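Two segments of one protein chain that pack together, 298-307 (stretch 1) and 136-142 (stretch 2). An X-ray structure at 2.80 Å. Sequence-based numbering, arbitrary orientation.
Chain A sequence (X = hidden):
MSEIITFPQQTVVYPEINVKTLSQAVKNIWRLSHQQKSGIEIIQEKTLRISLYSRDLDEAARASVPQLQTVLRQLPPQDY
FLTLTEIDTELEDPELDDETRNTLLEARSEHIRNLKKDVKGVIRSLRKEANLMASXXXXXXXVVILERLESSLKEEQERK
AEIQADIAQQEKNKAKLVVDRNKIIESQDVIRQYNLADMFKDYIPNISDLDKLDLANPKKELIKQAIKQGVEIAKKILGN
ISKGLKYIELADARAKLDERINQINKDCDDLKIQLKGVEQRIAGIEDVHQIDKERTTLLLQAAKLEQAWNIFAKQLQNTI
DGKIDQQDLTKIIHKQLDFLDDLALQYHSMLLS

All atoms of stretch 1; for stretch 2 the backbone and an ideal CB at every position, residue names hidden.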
# COMPACT_ATOMS: atom_id res chain seq x y z
N LEU A 298 -3.56 7.31 -10.35
CA LEU A 298 -4.80 7.30 -11.13
C LEU A 298 -5.28 8.71 -11.47
O LEU A 298 -5.83 8.94 -12.55
CB LEU A 298 -5.90 6.51 -10.41
CG LEU A 298 -6.65 7.15 -9.24
CD1 LEU A 298 -7.90 7.91 -9.69
CD2 LEU A 298 -7.05 6.09 -8.22
N LEU A 299 -5.06 9.66 -10.56
CA LEU A 299 -5.45 11.06 -10.77
C LEU A 299 -4.65 11.74 -11.89
O LEU A 299 -5.18 12.62 -12.58
CB LEU A 299 -5.33 11.86 -9.47
CG LEU A 299 -6.47 11.66 -8.46
CD1 LEU A 299 -6.13 12.32 -7.13
CD2 LEU A 299 -7.79 12.19 -9.00
N LEU A 300 -3.39 11.35 -12.06
CA LEU A 300 -2.58 11.81 -13.19
C LEU A 300 -3.21 11.40 -14.52
O LEU A 300 -3.29 12.20 -15.45
CB LEU A 300 -1.15 11.25 -13.11
CG LEU A 300 -0.06 12.13 -12.46
CD1 LEU A 300 -0.59 12.92 -11.26
CD2 LEU A 300 1.12 11.27 -12.05
N GLN A 301 -3.67 10.15 -14.59
CA GLN A 301 -4.35 9.63 -15.78
C GLN A 301 -5.75 10.23 -15.90
O GLN A 301 -6.22 10.50 -17.01
CB GLN A 301 -4.44 8.11 -15.73
CG GLN A 301 -3.11 7.38 -15.65
CD GLN A 301 -2.23 7.62 -16.86
OE1 GLN A 301 -2.71 7.87 -17.97
NE2 GLN A 301 -0.92 7.54 -16.66
N ALA A 302 -6.41 10.44 -14.76
CA ALA A 302 -7.76 11.00 -14.73
C ALA A 302 -7.77 12.47 -15.17
O ALA A 302 -8.68 12.90 -15.88
CB ALA A 302 -8.35 10.88 -13.34
N ALA A 303 -6.76 13.22 -14.74
CA ALA A 303 -6.64 14.63 -15.10
C ALA A 303 -6.39 14.81 -16.60
O ALA A 303 -6.84 15.79 -17.19
CB ALA A 303 -5.53 15.29 -14.30
N LYS A 304 -5.67 13.86 -17.20
CA LYS A 304 -5.39 13.90 -18.64
C LYS A 304 -6.64 13.63 -19.49
O LYS A 304 -6.74 14.12 -20.61
CB LYS A 304 -4.28 12.92 -19.00
CG LYS A 304 -2.90 13.34 -18.52
CD LYS A 304 -1.86 12.25 -18.75
CE LYS A 304 -0.51 12.63 -18.18
NZ LYS A 304 0.54 11.61 -18.48
N LEU A 305 -7.58 12.86 -18.95
CA LEU A 305 -8.87 12.63 -19.62
C LEU A 305 -9.70 13.91 -19.62
O LEU A 305 -10.26 14.29 -20.65
CB LEU A 305 -9.65 11.51 -18.93
CG LEU A 305 -9.09 10.09 -19.10
CD1 LEU A 305 -9.69 9.15 -18.06
CD2 LEU A 305 -9.34 9.56 -20.50
N GLU A 306 -9.78 14.58 -18.47
CA GLU A 306 -10.45 15.87 -18.35
C GLU A 306 -9.82 16.89 -19.30
O GLU A 306 -10.52 17.64 -19.98
CB GLU A 306 -10.36 16.39 -16.91
CG GLU A 306 -11.16 17.65 -16.63
CD GLU A 306 -10.84 18.28 -15.28
OE1 GLU A 306 -10.17 17.63 -14.45
OE2 GLU A 306 -11.28 19.43 -15.05
N GLN A 307 -8.48 16.92 -19.33
CA GLN A 307 -7.74 17.83 -20.20
C GLN A 307 -8.03 17.54 -21.67
O GLN A 307 -8.24 18.47 -22.45
CB GLN A 307 -6.23 17.70 -19.92
CG GLN A 307 -5.37 18.73 -20.64
CD GLN A 307 -3.89 18.58 -20.33
OE1 GLN A 307 -3.51 18.00 -19.31
NE2 GLN A 307 -3.05 19.09 -21.22
N UNK A 136 -15.45 13.67 -10.35
CA UNK A 136 -14.90 12.41 -9.86
C UNK A 136 -13.53 12.63 -9.23
O UNK A 136 -13.24 12.10 -8.15
CB UNK A 136 -14.80 11.39 -11.00
N UNK A 137 -12.69 13.42 -9.90
CA UNK A 137 -11.36 13.79 -9.39
C UNK A 137 -11.47 14.50 -8.05
O UNK A 137 -10.67 14.26 -7.14
CB UNK A 137 -10.63 14.68 -10.39
N UNK A 138 -12.46 15.39 -7.92
CA UNK A 138 -12.68 16.12 -6.68
C UNK A 138 -13.05 15.17 -5.54
O UNK A 138 -12.54 15.31 -4.42
CB UNK A 138 -13.78 17.17 -6.87
N UNK A 139 -13.94 14.22 -5.82
CA UNK A 139 -14.42 13.28 -4.80
C UNK A 139 -13.31 12.40 -4.21
O UNK A 139 -13.25 12.22 -3.00
CB UNK A 139 -15.51 12.39 -5.40
N UNK A 140 -12.44 11.87 -5.07
CA UNK A 140 -11.36 10.99 -4.61
C UNK A 140 -10.24 11.76 -3.90
O UNK A 140 -9.70 11.28 -2.91
CB UNK A 140 -10.78 10.22 -5.80
N UNK A 141 -9.92 12.96 -4.40
CA UNK A 141 -8.80 13.74 -3.88
C UNK A 141 -9.11 14.47 -2.57
O UNK A 141 -8.20 14.70 -1.77
CB UNK A 141 -8.36 14.76 -4.93
N UNK A 142 -10.37 14.82 -2.34
CA UNK A 142 -10.76 15.59 -1.15
C UNK A 142 -10.80 14.79 0.16
O UNK A 142 -10.92 15.38 1.23
CB UNK A 142 -12.14 16.21 -1.39

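The two helices run nearly antiparallel, at 160° between their N-to-C directions, with a closest axial approach of 10.7 Å. The direction of each CB and the stretch 1 atoms near it are the evidence at each position.

Position 136 has helical backbone angles (-71/-44), its CA-to-CB bond points sideways, and no atom of stretch 1 lies within 5.5 Å of the ideal CB. Almost any helix-compatible residue would fit, polar ones included. It is Arg136, whose side chain leads away from stretch 1 and pairs with position 139.

Position 137 is the centre of the contact. Its CA lies 6.7 Å from the CA of Leu299, and its CB points toward stretch 1, with the ideal CB 4.0 Å from Leu299 CD2, 5.0 Å from Glu306 OE1 and 5.3 Å from Ala302 CB. The small side chains of Ala302 and Ala303 leave room between Leu299 and Glu306 for a medium-sized apolar group; leucine, isoleucine or methionine would suit, and valine would reach less far. The residue is Ile137 (chi1 m, chi2 t), a knob among Leu299, Ala302, Ala303 and Glu306. Its CG2 packs 3.6 Å from Leu299 CD2 and its CG1 3.9 Å from Ala302 CB, while CD1 extends to 3.4 Å from Glu306 OE1, a contact with the carboxylate that involves no hydrogen bond.

At 138 the CB points away from stretch 1 and at 139 it is out of reach; neither ideal CB has any stretch 1 atom within 5.5 Å, so small or polar helix-compatible residues would suit both. They hold Ala138 and Asp139. Arg136 NH1 lies 3.5 Å from Asp139 OD2, a salt bridge within the helix.

Position 140, about one turn on from 137, points toward stretch 1 again. The ideal CB is 4.8 Å from Leu299 CD2 and 5.4 Å from Leu298 CD1, both methyl carbons, so an apolar side chain is expected; valine, isoleucine, leucine or alanine could serve. Val140 (chi1 m) brings CG2 to 3.4 Å from Leu299 CD2, so this leucine methyl touches both Ile137 and Val140.

At 141 the CB points sideways, with the ideal CB 4.0 Å from Leu299 CD1. A small residue such as alanine, serine or threonine would suit. Ser141 sets its CB 3.9 Å from Leu299 CD1, and with chi1 p its OG donates a hydrogen bond to Ile137 O (2.7 Å), satisfying the hydroxyl within its own stretch.

Position 142 is out of reach and tolerant of polar residues; it is Asn142. No hydrogen bond crosses between the stretches.

Stretch 2 (136-142) RIADVSN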
# COMPACT_ATOMS: atom_id res chain seq x y z
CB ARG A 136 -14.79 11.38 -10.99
CG ARG A 136 -16.13 10.96 -11.58
CD ARG A 136 -16.88 10.01 -10.66
NE ARG A 136 -18.31 10.03 -10.91
CZ ARG A 136 -19.17 10.93 -10.43
NH1 ARG A 136 -18.75 11.93 -9.65
NH2 ARG A 136 -20.46 10.85 -10.74
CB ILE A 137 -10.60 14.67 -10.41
CG1 ILE A 137 -10.15 13.82 -11.61
CG2 ILE A 137 -9.38 15.33 -9.77
CD1 ILE A 137 -9.80 14.63 -12.84
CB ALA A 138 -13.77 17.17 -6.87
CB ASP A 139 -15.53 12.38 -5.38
CG ASP A 139 -16.87 13.10 -5.52
OD1 ASP A 139 -17.12 14.09 -4.79
OD2 ASP A 139 -17.68 12.67 -6.37
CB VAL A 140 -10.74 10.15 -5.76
CG1 VAL A 140 -11.81 9.31 -6.45
CG2 VAL A 140 -10.00 11.01 -6.77
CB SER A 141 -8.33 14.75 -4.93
OG SER A 141 -9.35 15.69 -5.23
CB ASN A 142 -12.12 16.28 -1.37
CG ASN A 142 -12.01 17.50 -2.27
OD1 ASN A 142 -10.93 18.04 -2.50
ND2 ASN A 142 -13.16 17.95 -2.79
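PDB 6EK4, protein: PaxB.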